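Envelope polyprotein (Puumala orthohantavirus, PDB 5FXU) is the precursor of the envelope glycoproteins, whose Gn ectodomain forms part of the antigenic surface of the hantavirus particle. Local coordinates at residues A[276-288]-A[296-308]. Numbering follows the deposited sequence.
Sequences AMRIIGKVTGKAP and IQGVAFSGNPLYT. With NAG (2-acetamido-2-deoxy-beta-D-glucopyranose), chain C.
Strands 278-285 and 296-302 pair as an antiparallel beta hairpin in the Gn head, with 278-285 at one border of a three-stranded sheet that strand 327-329 completes. Backbone bonds run from Arg-278 and Ser-302, where Arg-278 N to Ser-302 O is 2.8 Å, to Gly-285 and Ile-296. The regular pattern breaks once: Ile-280 and Gly-281 both face Ala-300, whose carbonyl oxygen takes Ile-280 N at 3.0 Å and, weakly, Gly-281 N. Ala-300 N returns a bond to Gly-281 O, so the register slips by one residue without losing the pairing. The backbone of Gly-281 is bent so that the CB position is crowded by the carbonyl O of Ile-280, a conformation that suits a residue without a side chain.

On the face carrying Ile-279, Val-299 and Phe-301, Ile-279 CG2 meets Val-299 CG1 at 3.6 Å. Just before strand 278-285, Met-277 swings its CG away from its own backbone N (chi1 -175°) and lies crosswise over the Phe-301 ring. Met-277 CG touches Phe-301 CD2 at 3.5 Å. Its SD stands 4.1 Å from the ring centroid, 16° off the normal and displaced toward the rim, while Met-277 SD also touches Leu-306 CB at 3.7 Å. Ile-328 of the third strand joins this cluster.

On the other face the buried Val-283, Ala-300 and Ile-296 pack on strands 54-64 and 79-89, through Trp-60, Trp-62 and Phe-79; Val-283 CG1 lies 3.9 Å from Ala-300 CB. Ile-280, at the bulge, also touches Phe-79. Past Ser-302 the chain turns beside a glycan, and Gly-303 N donates to O7 of the NAG at 3.0 Å. A hairpin with one classic beta bulge, and with a Met-aromatic contact at its open, glycan-flanked end, is the motif formed here.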
ATOM      1  N   ALA A 276      -0.918  -0.749  23.376  1.00 78.59           N
ATOM      2  CA  ALA A 276       0.368  -1.114  22.795  1.00 78.22           C
ATOM      3  C   ALA A 276       0.308  -2.531  22.237  1.00 77.23           C
ATOM      4  O   ALA A 276      -0.362  -3.404  22.794  1.00 81.31           O
ATOM      5  CB  ALA A 276       1.494  -0.984  23.821  1.00 78.42           C
ATOM      6  N   MET A 277       1.018  -2.756  21.134  1.00 73.31           N
ATOM      7  CA  MET A 277       1.015  -4.061  20.471  1.00 66.44           C
ATOM      8  C   MET A 277       1.920  -5.018  21.233  1.00 63.56           C
ATOM      9  O   MET A 277       3.039  -4.658  21.569  1.00 63.87           O
ATOM     10  CB  MET A 277       1.487  -3.907  19.027  1.00 63.22           C
ATOM     11  CG  MET A 277       1.415  -5.175  18.193  1.00 61.90           C
ATOM     12  SD  MET A 277       1.996  -5.001  16.493  1.00 58.34           S
ATOM     13  CE  MET A 277       3.758  -4.897  16.803  1.00 60.13           C
ATOM     14  N   ARG A 278       1.431  -6.232  21.489  1.00 61.87           N
ATOM     15  CA  ARG A 278       2.127  -7.224  22.314  1.00 60.68           C
ATOM     16  C   ARG A 278       2.448  -8.484  21.493  1.00 56.66           C
ATOM     17  O   ARG A 278       1.554  -9.181  21.026  1.00 53.06           O
ATOM     18  CB  ARG A 278       1.282  -7.561  23.558  1.00 65.14           C
ATOM     19  CG  ARG A 278       1.726  -8.803  24.317  1.00 69.92           C
ATOM     20  CD  ARG A 278       1.054  -8.961  25.679  1.00 76.61           C
ATOM     21  NE  ARG A 278       1.146 -10.375  26.104  1.00 81.44           N
ATOM     22  CZ  ARG A 278       0.760 -10.860  27.285  1.00 84.46           C
ATOM     23  NH1 ARG A 278       0.244 -10.063  28.220  1.00 84.92           N
ATOM     24  NH2 ARG A 278       0.904 -12.161  27.541  1.00 85.66           N
ATOM     25  N   ILE A 279       3.737  -8.787  21.367  1.00 54.92           N
ATOM     26  CA  ILE A 279       4.214  -9.926  20.588  1.00 53.36           C
ATOM     27  C   ILE A 279       4.144 -11.209  21.412  1.00 51.32           C
ATOM     28  O   ILE A 279       4.541 -11.217  22.564  1.00 52.40           O
ATOM     29  CB  ILE A 279       5.629  -9.651  20.046  1.00 53.30           C
ATOM     30  CG1 ILE A 279       5.495  -8.683  18.870  1.00 55.64           C
ATOM     31  CG2 ILE A 279       6.307 -10.927  19.600  1.00 52.95           C
ATOM     32  CD1 ILE A 279       6.774  -7.983  18.502  1.00 58.32           C
ATOM     33  N   ILE A 280       3.629 -12.274  20.792  1.00 48.87           N
ATOM     34  CA  ILE A 280       3.327 -13.538  21.454  1.00 47.71           C
ATOM     35  C   ILE A 280       4.267 -14.632  20.992  1.00 47.64           C
ATOM     36  O   ILE A 280       4.755 -15.388  21.804  1.00 50.07           O
ATOM     37  CB  ILE A 280       1.868 -14.013  21.188  1.00 48.04           C
ATOM     38  CG1 ILE A 280       0.830 -12.911  21.427  1.00 46.90           C
ATOM     39  CG2 ILE A 280       1.519 -15.204  22.064  1.00 48.65           C
ATOM     40  CD1 ILE A 280       0.735 -12.404  22.852  1.00 47.55           C
ATOM     41  N   GLY A 281       4.485 -14.764  19.691  1.00 47.77           N
ATOM     42  CA  GLY A 281       5.442 -15.744  19.198  1.00 48.58           C
ATOM     43  C   GLY A 281       5.334 -16.080  17.733  1.00 48.62           C
ATOM     44  O   GLY A 281       4.457 -15.559  17.041  1.00 49.89           O
ATOM     45  N   LYS A 282       6.218 -16.973  17.279  1.00 48.63           N
ATOM     46  CA  LYS A 282       6.272 -17.394  15.872  1.00 49.76           C
ATOM     47  C   LYS A 282       5.147 -18.353  15.480  1.00 45.98           C
ATOM     48  O   LYS A 282       4.841 -19.288  16.207  1.00 46.17           O
ATOM     49  CB  LYS A 282       7.633 -18.007  15.546  1.00 53.56           C
ATOM     50  CG  LYS A 282       8.739 -16.968  15.660  1.00 60.71           C
ATOM     51  CD  LYS A 282      10.145 -17.551  15.769  1.00 66.65           C
ATOM     52  CE  LYS A 282      11.054 -16.612  16.563  1.00 71.83           C
ATOM     53  NZ  LYS A 282      12.484 -16.754  16.173  1.00 75.09           N
ATOM     54  N   VAL A 283       4.542 -18.098  14.323  1.00 41.42           N
ATOM     55  CA  VAL A 283       3.522 -18.971  13.774  1.00 39.65           C
ATOM     56  C   VAL A 283       3.768 -19.280  12.306  1.00 38.36           C
ATOM     57  O   VAL A 283       4.393 -18.507  11.584  1.00 37.17           O
ATOM     58  CB  VAL A 283       2.096 -18.397  13.971  1.00 38.59           C
ATOM     59  CG1 VAL A 283       1.733 -18.374  15.448  1.00 38.87           C
ATOM     60  CG2 VAL A 283       1.966 -17.009  13.366  1.00 38.07           C
ATOM     61  N   THR A 284       3.240 -20.413  11.873  1.00 38.49           N
ATOM     62  CA  THR A 284       3.332 -20.819  10.490  1.00 39.68           C
ATOM     63  C   THR A 284       1.960 -21.217  10.010  1.00 40.05           C
ATOM     64  O   THR A 284       1.031 -21.379  10.809  1.00 39.93           O
ATOM     65  CB  THR A 284       4.299 -21.994  10.317  1.00 41.76           C
ATOM     66  OG1 THR A 284       3.867 -23.095  11.145  1.00 42.35           O
ATOM     67  CG2 THR A 284       5.718 -21.588  10.709  1.00 41.48           C
ATOM     68  N   GLY A 285       1.820 -21.362   8.700  1.00 39.68           N
ATOM     69  CA  GLY A 285       0.536 -21.763   8.144  1.00 40.07           C
ATOM     70  C   GLY A 285       0.597 -22.111   6.687  1.00 39.97           C
ATOM     71  O   GLY A 285       1.643 -21.972   6.063  1.00 36.53           O
ATOM     72  N   LYS A 286      -0.555 -22.535   6.159  1.00 41.54           N
ATOM     73  CA  LYS A 286      -0.683 -22.980   4.779  1.00 44.06           C
ATOM     74  C   LYS A 286      -1.431 -21.977   3.923  1.00 43.11           C
ATOM     75  O   LYS A 286      -2.605 -21.682   4.176  1.00 43.52           O
ATOM     76  CB  LYS A 286      -1.414 -24.304   4.739  1.00 47.82           C
ATOM     77  CG  LYS A 286      -0.808 -25.362   5.650  1.00 51.25           C
ATOM     78  CD  LYS A 286      -1.741 -26.556   5.773  1.00 54.26           C
ATOM     79  CE  LYS A 286      -1.028 -27.705   6.448  1.00 56.50           C
ATOM     80  NZ  LYS A 286      -1.996 -28.774   6.803  1.00 59.21           N
ATOM     81  N   ALA A 287      -0.744 -21.450   2.917  1.00 41.07           N
ATOM     82  CA  ALA A 287      -1.334 -20.502   1.980  1.00 39.98           C
ATOM     83  C   ALA A 287      -0.974 -20.921   0.561  1.00 39.09           C
ATOM     84  O   ALA A 287       0.207 -20.959   0.237  1.00 37.98           O
ATOM     85  CB  ALA A 287      -0.838 -19.110   2.271  1.00 39.39           C
ATOM     86  N   PRO A 288      -1.955 -21.291  -0.266  1.00 39.40           N
ATOM     87  CA  PRO A 288      -3.371 -21.401   0.127  1.00 40.63           C
ATOM     88  C   PRO A 288      -3.591 -22.570   1.098  1.00 42.04           C
ATOM     89  O   PRO A 288      -2.680 -23.363   1.313  1.00 42.09           O
ATOM     90  CB  PRO A 288      -4.111 -21.604  -1.208  1.00 41.25           C
ATOM     91  CG  PRO A 288      -3.079 -22.107  -2.149  1.00 41.51           C
ATOM     92  CD  PRO A 288      -1.769 -21.498  -1.714  1.00 40.34           C
ATOM     93  N   ILE A 296       4.014 -20.140   4.701  1.00 37.69           N
ATOM     94  CA  ILE A 296       4.070 -18.783   5.242  1.00 36.90           C
ATOM     95  C   ILE A 296       4.408 -18.817   6.729  1.00 36.36           C
ATOM     96  O   ILE A 296       4.049 -19.760   7.419  1.00 36.13           O
ATOM     97  CB  ILE A 296       2.732 -18.035   4.984  1.00 36.90           C
ATOM     98  CG1 ILE A 296       2.919 -16.523   5.163  1.00 35.54           C
ATOM     99  CG2 ILE A 296       1.592 -18.601   5.838  1.00 36.94           C
ATOM    100  CD1 ILE A 296       1.673 -15.727   4.905  1.00 35.50           C
ATOM    101  N   GLN A 297       5.118 -17.799   7.197  1.00 35.72           N
ATOM    102  CA  GLN A 297       5.369 -17.617   8.622  1.00 35.46           C
ATOM    103  C   GLN A 297       5.185 -16.166   9.024  1.00 33.20           C
ATOM    104  O   GLN A 297       5.059 -15.269   8.185  1.00 31.56           O
ATOM    105  CB  GLN A 297       6.784 -18.087   8.997  1.00 36.59           C
ATOM    106  CG  GLN A 297       7.870 -17.185   8.457  1.00 37.97           C
ATOM    107  CD  GLN A 297       9.278 -17.749   8.626  1.00 39.95           C
ATOM    108  OE1 GLN A 297       9.469 -18.948   8.702  1.00 42.67           O
ATOM    109  NE2 GLN A 297      10.271 -16.870   8.634  1.00 40.77           N
ATOM    110  N   GLY A 298       5.195 -15.944  10.323  1.00 31.62           N
ATOM    111  CA  GLY A 298       5.024 -14.620  10.846  1.00 31.20           C
ATOM    112  C   GLY A 298       5.079 -14.623  12.344  1.00 31.43           C
ATOM    113  O   GLY A 298       5.441 -15.625  12.944  1.00 32.55           O
ATOM    114  N   VAL A 299       4.686 -13.504  12.938  1.00 31.64           N
ATOM    115  CA  VAL A 299       4.669 -13.326  14.379  1.00 32.53           C
ATOM    116  C   VAL A 299       3.271 -12.964  14.828  1.00 32.35           C
ATOM    117  O   VAL A 299       2.700 -11.955  14.410  1.00 31.73           O
ATOM    118  CB  VAL A 299       5.650 -12.232  14.776  1.00 33.79           C
ATOM    119  CG1 VAL A 299       5.576 -11.933  16.267  1.00 35.26           C
ATOM    120  CG2 VAL A 299       7.061 -12.671  14.407  1.00 33.63           C
ATOM    121  N   ALA A 300       2.725 -13.812  15.679  1.00 33.29           N
ATOM    122  CA  ALA A 300       1.438 -13.584  16.289  1.00 33.46           C
ATOM    123  C   ALA A 300       1.555 -12.465  17.302  1.00 33.66           C
ATOM    124  O   ALA A 300       2.535 -12.401  18.053  1.00 33.21           O
ATOM    125  CB  ALA A 300       0.948 -14.848  16.983  1.00 34.88           C
ATOM    126  N   PHE A 301       0.532 -11.614  17.345  1.00 33.05           N
ATOM    127  CA  PHE A 301       0.461 -10.586  18.341  1.00 33.54           C
ATOM    128  C   PHE A 301      -0.976 -10.390  18.834  1.00 35.00           C
ATOM    129  O   PHE A 301      -1.942 -10.862  18.222  1.00 33.79           O
ATOM    130  CB  PHE A 301       1.005  -9.279  17.783  1.00 32.48           C
ATOM    131  CG  PHE A 301       0.103  -8.626  16.788  1.00 31.82           C
ATOM    132  CD1 PHE A 301       0.188  -8.949  15.438  1.00 30.98           C
ATOM    133  CD2 PHE A 301      -0.845  -7.683  17.191  1.00 31.57           C
ATOM    134  CE1 PHE A 301      -0.638  -8.326  14.504  1.00 30.52           C
ATOM    135  CE2 PHE A 301      -1.676  -7.076  16.260  1.00 31.42           C
ATOM    136  CZ  PHE A 301      -1.573  -7.399  14.920  1.00 30.52           C
ATOM    137  N   SER A 302      -1.082  -9.661  19.940  1.00 36.98           N
ATOM    138  CA  SER A 302      -2.353  -9.154  20.436  1.00 40.21           C
ATOM    139  C   SER A 302      -2.216  -7.682  20.761  1.00 41.84           C
ATOM    140  O   SER A 302      -1.110  -7.147  20.856  1.00 44.14           O
ATOM    141  CB  SER A 302      -2.819  -9.930  21.673  1.00 41.13           C
ATOM    142  OG  SER A 302      -1.901  -9.769  22.728  1.00 41.60           O
ATOM    143  N   GLY A 303      -3.356  -7.041  20.924  1.00 43.42           N
ATOM    144  CA  GLY A 303      -3.414  -5.648  21.232  1.00 45.21           C
ATOM    145  C   GLY A 303      -3.745  -4.889  19.980  1.00 47.13           C
ATOM    146  O   GLY A 303      -4.311  -5.424  19.029  1.00 46.45           O
ATOM    147  N   ASN A 304      -3.354  -3.630  19.983  1.00 51.01           N
ATOM    148  CA  ASN A 304      -3.772  -2.719  18.947  1.00 53.50           C
ATOM    149  C   ASN A 304      -3.092  -3.061  17.637  1.00 50.17           C
ATOM    150  O   ASN A 304      -1.868  -3.234  17.589  1.00 48.31           O
ATOM    151  CB  ASN A 304      -3.601  -1.262  19.351  1.00 60.10           C
ATOM    152  CG  ASN A 304      -4.339  -0.940  20.660  1.00 64.23           C
ATOM    153  OD1 ASN A 304      -3.950  -1.401  21.745  1.00 70.27           O
ATOM    154  ND2 ASN A 304      -5.430  -0.192  20.553  1.00 65.61           N
ATOM    155  N   PRO A 305      -3.889  -3.227  16.577  1.00 48.14           N
ATOM    156  CA  PRO A 305      -3.288  -3.468  15.276  1.00 47.66           C
ATOM    157  C   PRO A 305      -2.370  -2.311  14.929  1.00 48.56           C
ATOM    158  O   PRO A 305      -2.676  -1.168  15.261  1.00 54.70           O
ATOM    159  CB  PRO A 305      -4.488  -3.528  14.345  1.00 47.93           C
ATOM    160  CG  PRO A 305      -5.571  -2.802  15.060  1.00 49.24           C
ATOM    161  CD  PRO A 305      -5.352  -3.136  16.497  1.00 49.04           C
ATOM    162  N   LEU A 306      -1.220  -2.598  14.364  1.00 45.80           N
ATOM    163  CA  LEU A 306      -0.249  -1.563  14.088  1.00 44.96           C
ATOM    164  C   LEU A 306       0.057  -1.502  12.583  1.00 41.96           C
ATOM    165  O   LEU A 306      -0.127  -0.467  11.956  1.00 43.03           O
ATOM    166  CB  LEU A 306       1.002  -1.813  14.907  1.00 46.76           C
ATOM    167  CG  LEU A 306       1.965  -0.637  15.084  1.00 49.93           C
ATOM    168  CD1 LEU A 306       1.297   0.544  15.778  1.00 52.06           C
ATOM    169  CD2 LEU A 306       3.165  -1.095  15.898  1.00 51.73           C
ATOM    170  N   TYR A 307       0.478  -2.617  12.010  1.00 38.84           N
ATOM    171  CA  TYR A 307       0.768  -2.712  10.579  1.00 36.50           C
ATOM    172  C   TYR A 307      -0.445  -3.231   9.820  1.00 34.97           C
ATOM    173  O   TYR A 307      -1.373  -3.769  10.399  1.00 34.56           O
ATOM    174  CB  TYR A 307       1.961  -3.641  10.355  1.00 36.04           C
ATOM    175  CG  TYR A 307       3.179  -3.255  11.166  1.00 36.83           C
ATOM    176  CD1 TYR A 307       3.747  -2.001  11.026  1.00 37.13           C
ATOM    177  CD2 TYR A 307       3.766  -4.148  12.062  1.00 38.08           C
ATOM    178  CE1 TYR A 307       4.851  -1.630  11.766  1.00 38.36           C
ATOM    179  CE2 TYR A 307       4.875  -3.790  12.807  1.00 38.85           C
ATOM    180  CZ  TYR A 307       5.407  -2.526  12.651  1.00 39.49           C
ATOM    181  OH  TYR A 307       6.485  -2.139  13.397  1.00 42.75           O
ATOM    182  N   THR A 308      -0.405  -3.101   8.506  1.00 32.94           N
ATOM    183  CA  THR A 308      -1.384  -3.721   7.651  1.00 32.38           C
ATOM    184  C   THR A 308      -1.268  -5.242   7.753  1.00 32.20           C
ATOM    185  O   THR A 308      -0.198  -5.767   8.058  1.00 33.46           O
ATOM    186  CB  THR A 308      -1.224  -3.266   6.162  1.00 32.33           C
ATOM    187  OG1 THR A 308       0.063  -3.619   5.666  1.00 32.23           O
ATOM    188  CG2 THR A 308      -1.413  -1.778   6.022  1.00 32.27           C
TER
HETATM  189  C1  NAG C   1      -8.121  -5.621  18.854  1.00 40.73           C
HETATM  190  C2  NAG C   1      -8.040  -6.126  20.289  1.00 47.95           C
HETATM  191  C3  NAG C   1      -9.197  -5.573  21.110  1.00 52.59           C
HETATM  192  C4  NAG C   1      -9.464  -4.072  20.913  1.00 55.98           C
HETATM  193  C5  NAG C   1      -9.289  -3.626  19.448  1.00 53.20           C
HETATM  194  C6  NAG C   1      -9.200  -2.115  19.237  1.00 51.18           C
HETATM  195  C7  NAG C   1      -7.198  -8.365  20.867  1.00 43.80           C
HETATM  196  C8  NAG C   1      -7.515  -9.822  20.777  1.00 43.26           C
HETATM  197  N2  NAG C   1      -8.130  -7.577  20.324  1.00 44.72           N
HETATM  198  O3  NAG C   1      -8.933  -5.860  22.483  1.00 50.27           O
HETATM  199  O4  NAG C   1     -10.833  -3.929  21.325  1.00 67.73           O
HETATM  200  O5  NAG C   1      -8.093  -4.201  18.906  1.00 46.13           O
HETATM  201  O6  NAG C   1      -7.886  -1.656  19.580  1.00 54.07           O
HETATM  202  O7  NAG C   1      -6.167  -7.969  21.397  1.00 43.87           O